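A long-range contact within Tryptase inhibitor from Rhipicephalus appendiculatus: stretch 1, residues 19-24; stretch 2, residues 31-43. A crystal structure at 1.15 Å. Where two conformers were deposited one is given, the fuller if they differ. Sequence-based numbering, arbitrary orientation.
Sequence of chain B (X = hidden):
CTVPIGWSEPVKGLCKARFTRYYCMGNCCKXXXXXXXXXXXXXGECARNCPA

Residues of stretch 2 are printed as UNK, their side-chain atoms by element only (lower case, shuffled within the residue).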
# COMPACT_ATOMS: atom_id res chain seq x y z
N PHE B 19 2.02 -7.05 6.21
CA PHE B 19 1.83 -8.48 6.43
C PHE B 19 2.06 -8.81 7.90
O PHE B 19 2.81 -8.13 8.58
CB PHE B 19 2.81 -9.27 5.60
CG PHE B 19 2.71 -9.04 4.13
CD1 PHE B 19 1.55 -9.34 3.46
CD2 PHE B 19 3.80 -8.61 3.39
CE1 PHE B 19 1.46 -9.15 2.10
CE2 PHE B 19 3.71 -8.41 2.03
CZ PHE B 19 2.53 -8.70 1.38
N THR B 20 1.41 -9.87 8.37
CA THR B 20 1.63 -10.41 9.70
C THR B 20 2.47 -11.67 9.57
O THR B 20 2.04 -12.63 8.94
CB THR B 20 0.29 -10.73 10.40
OG1 THR B 20 -0.45 -9.52 10.53
CG2 THR B 20 0.52 -11.35 11.77
N ARG B 21 3.67 -11.65 10.13
CA ARG B 21 4.58 -12.81 10.06
C ARG B 21 5.05 -13.15 11.45
O ARG B 21 5.17 -12.30 12.31
CB ARG B 21 5.81 -12.49 9.22
CG ARG B 21 5.52 -11.93 7.86
CD ARG B 21 4.79 -12.88 6.99
NE ARG B 21 5.59 -14.05 6.69
CZ ARG B 21 5.20 -15.04 5.92
NH1 ARG B 21 3.99 -15.03 5.42
NH2 ARG B 21 6.02 -16.05 5.68
N TYR B 22 5.36 -14.43 11.66
CA TYR B 22 5.87 -14.90 12.94
C TYR B 22 7.30 -15.36 12.74
O TYR B 22 7.57 -16.17 11.88
CB TYR B 22 4.98 -16.05 13.45
CG TYR B 22 3.55 -15.62 13.64
CD1 TYR B 22 3.15 -15.00 14.80
CD2 TYR B 22 2.62 -15.80 12.63
CE1 TYR B 22 1.83 -14.57 14.96
CE2 TYR B 22 1.32 -15.41 12.81
CZ TYR B 22 0.95 -14.76 13.97
OH TYR B 22 -0.38 -14.33 14.09
N TYR B 23 8.21 -14.79 13.53
CA TYR B 23 9.63 -15.11 13.44
C TYR B 23 10.12 -15.64 14.78
O TYR B 23 9.76 -15.14 15.84
CB TYR B 23 10.44 -13.86 13.12
CG TYR B 23 10.42 -13.35 11.71
CD1 TYR B 23 11.49 -13.56 10.89
CD2 TYR B 23 9.38 -12.55 11.25
CE1 TYR B 23 11.55 -13.03 9.63
CE2 TYR B 23 9.43 -12.00 9.98
CZ TYR B 23 10.49 -12.24 9.18
OH TYR B 23 10.53 -11.65 7.94
N CYS B 24 10.98 -16.63 14.71
CA CYS B 24 11.63 -17.15 15.89
C CYS B 24 12.73 -16.22 16.35
O CYS B 24 13.72 -15.99 15.61
CB CYS B 24 12.24 -18.51 15.54
SG CYS B 24 13.10 -19.27 16.93
N UNK B 31 5.41 -11.91 16.74
CA UNK B 31 4.74 -11.38 15.59
C UNK B 31 5.43 -10.09 15.11
O UNK B 31 5.85 -9.24 15.91
c UNK B 31 3.24 -11.18 15.90
c UNK B 31 2.47 -11.11 14.59
c UNK B 31 3.00 -9.95 16.75
N UNK B 32 5.54 -9.99 13.80
CA UNK B 32 6.07 -8.81 13.12
C UNK B 32 5.04 -8.37 12.09
O UNK B 32 4.46 -9.19 11.39
c UNK B 32 10.37 -9.28 15.55
c UNK B 32 7.43 -9.13 12.47
c UNK B 32 9.68 -10.41 15.22
o UNK B 32 11.28 -9.33 16.58
c UNK B 32 8.76 -10.37 14.21
c UNK B 32 8.50 -9.19 13.52
c UNK B 32 9.18 -8.05 13.90
c UNK B 32 10.11 -8.08 14.92
N UNK B 33 4.78 -7.07 12.06
CA UNK B 33 3.78 -6.49 11.16
C UNK B 33 4.46 -5.46 10.28
O UNK B 33 5.04 -4.48 10.80
c UNK B 33 1.84 -6.69 12.82
c UNK B 33 0.93 -5.82 13.66
c UNK B 33 2.71 -5.79 11.98
o UNK B 33 -0.13 -5.45 13.16
o UNK B 33 1.32 -5.40 14.78
N UNK B 34 4.43 -5.66 8.97
CA UNK B 34 5.13 -4.76 8.06
C UNK B 34 5.50 -5.49 6.81
O UNK B 34 4.85 -6.46 6.41
N UNK B 35 6.54 -5.00 6.13
CA UNK B 35 6.95 -5.57 4.85
C UNK B 35 7.93 -6.69 5.08
O UNK B 35 9.14 -6.56 4.88
c UNK B 35 7.60 -4.48 3.98
s UNK B 35 8.10 -5.10 2.37
N UNK B 36 7.39 -7.79 5.54
CA UNK B 36 8.20 -8.95 5.94
C UNK B 36 7.77 -10.10 5.08
O UNK B 36 6.58 -10.41 5.03
c UNK B 36 10.17 -7.09 9.53
o UNK B 36 9.64 -5.40 11.10
c UNK B 36 7.90 -6.48 9.90
c UNK B 36 9.24 -6.33 10.18
c UNK B 36 7.50 -7.43 9.00
c UNK B 36 7.96 -9.28 7.41
c UNK B 36 9.77 -8.06 8.65
c UNK B 36 8.42 -8.25 8.36
N UNK B 37 8.76 -10.76 4.46
CA UNK B 37 8.56 -11.94 3.63
C UNK B 37 9.10 -13.20 4.30
O UNK B 37 8.77 -14.31 3.85
o UNK B 37 10.67 -11.58 2.45
c UNK B 37 9.28 -11.80 2.25
c UNK B 37 8.72 -10.66 1.44
N UNK B 38 9.91 -13.07 5.33
CA UNK B 38 10.45 -14.22 6.04
C UNK B 38 9.52 -14.72 7.12
O UNK B 38 8.34 -14.38 7.19
N UNK B 39 10.06 -15.51 8.01
CA UNK B 39 9.27 -16.13 9.04
C UNK B 39 8.17 -16.99 8.46
O UNK B 39 8.28 -17.50 7.35
N UNK B 40 7.08 -17.06 9.21
CA UNK B 40 5.99 -17.97 8.89
C UNK B 40 4.68 -17.20 8.94
O UNK B 40 4.50 -16.26 9.71
c UNK B 40 9.41 -20.71 10.28
o UNK B 40 10.34 -22.77 9.47
c UNK B 40 5.96 -19.18 9.86
c UNK B 40 7.13 -20.13 9.75
c UNK B 40 8.09 -22.18 8.93
c UNK B 40 9.28 -21.88 9.56
c UNK B 40 7.03 -21.31 9.02
c UNK B 40 8.32 -19.84 10.38
N UNK B 41 3.72 -17.61 8.12
CA UNK B 41 2.40 -16.96 8.22
C UNK B 41 1.58 -17.51 9.34
O UNK B 41 0.64 -16.84 9.75
o UNK B 41 1.38 -18.33 6.55
c UNK B 41 1.60 -17.01 6.93
N UNK B 42 1.89 -18.72 9.83
CA UNK B 42 1.15 -19.32 10.93
C UNK B 42 2.07 -19.40 12.15
O UNK B 42 3.20 -19.88 12.06
c UNK B 42 -0.07 -22.51 7.11
n UNK B 42 0.88 -23.28 6.58
c UNK B 42 0.64 -20.72 10.57
n UNK B 42 0.29 -21.35 7.67
c UNK B 42 -0.61 -20.41 8.34
n UNK B 42 -1.34 -22.90 7.06
c UNK B 42 -0.69 -20.73 9.82
N UNK B 43 1.58 -18.95 13.29
CA UNK B 43 2.31 -19.02 14.54
C UNK B 43 2.77 -20.43 14.86
O UNK B 43 3.92 -20.64 15.28
c UNK B 43 2.08 -18.60 17.03
s UNK B 43 3.64 -17.76 17.25
c UNK B 43 1.45 -18.46 15.67
c UNK B 43 3.18 -16.22 18.00
O HOH W 1 -0.07 -14.31 9.05

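Position 31 carries three side-chain carbons, one bonded to CA and bearing the other two, a beta-branched pattern without heteroatoms. One terminal carbon lies 3.5 Å from Tyr-22 CE1 and 3.4 Å from Thr-20 CG2. This is Val-31, and its CA also lies 3.4 Å from Arg-21 O in a CA-H...O contact.

Position 32 has one carbon leading to a six-carbon ring that bears an oxygen: Tyr-32. Its backbone pairs with Arg-21 both ways, Arg-21 N to Tyr-32 O at 2.9 Å and 175°, Tyr-32 N to Arg-21 O at 2.8 Å. Tyr-32 CD2 lies 3.7 Å from Tyr-23 CD2, the ring planes at 84°.

Position 33 shows three carbons in a row, the third carrying two oxygens. An amide would need a nitrogen there, so the group is a carboxylate and the residue Glu-33. It pairs with Thr-20 without hydrogen bonds, but Glu-33 CA approaches Phe-19 O at 3.2 Å.

Position 34 has no side-chain atoms, hence Gly-34. Its phi/psi of 153/-156 would jam a CB against the preceding carbonyl oxygen. Gly-34 N donates to Phe-19 O (3.0 Å), and Phe-19 N to Gly-34 O (2.9 Å).

Position 35, one carbon and one sulfur, is Cys-35; it points away from stretch 1 and is bonded covalently elsewhere in the structure.

Position 36 repeats the oxygen-bearing ring and is Tyr-36. Its CB lies 3.5 Å from Tyr-23 OH, and the edge of the Tyr-23 ring is directed toward its ring face, offset, with planes at 72°.

At position 37 a carbon carries one oxygen and one carbon: Thr-37, whose CA-to-CB bond points away.

Positions 38 and 39 lack side chains: Gly-38 and Gly-39. An ideal CB on Gly-38 would stand 2.9 Å from Tyr-23 OH; on Gly-39 it would stand 2.5 Å from Tyr-22 O. Both would clash. Gly-39 CA instead sits over the Tyr-23 ring, 3.8 Å from its centroid.

Position 40, a third ring with an oxygen, is Tyr-40. Tyr-22 N donates to Tyr-40 O (2.8 Å), and Tyr-40 N to Tyr-22 O (2.9 Å).

Position 41, one carbon and one oxygen, is Ser-41; its CB lies 3.5 Å from Arg-21 NH1. A water donates to both Thr-20 O and Ser-41 O, each at 2.7 Å.

Position 42 has three carbons, a nitrogen, then a carbon with two more nitrogens, a guanidinium: Arg-42, directed away at a helix N-cap.

Position 43 is an unbranched run of two carbons, sulfur and carbon: Met-43. Its CB covers the Tyr-22 ring face, 3.8 Å from the centroid.

The contact places strand 19-24 between two partners: antiparallel strand 31-34 and the returning loop, bridged at Tyr-22 and Tyr-40. Arg-21 reinforces the loop, NE donating to Gly-38 O at 2.8 Å, while NH2 makes weak bonds to Gly-38 O and Gly-39 O, both 3.2 Å. The bare glycines let Tyr-23 pack against the loop backbone.

Stretch 2 (31-43) VYEGCYTGGYSRM
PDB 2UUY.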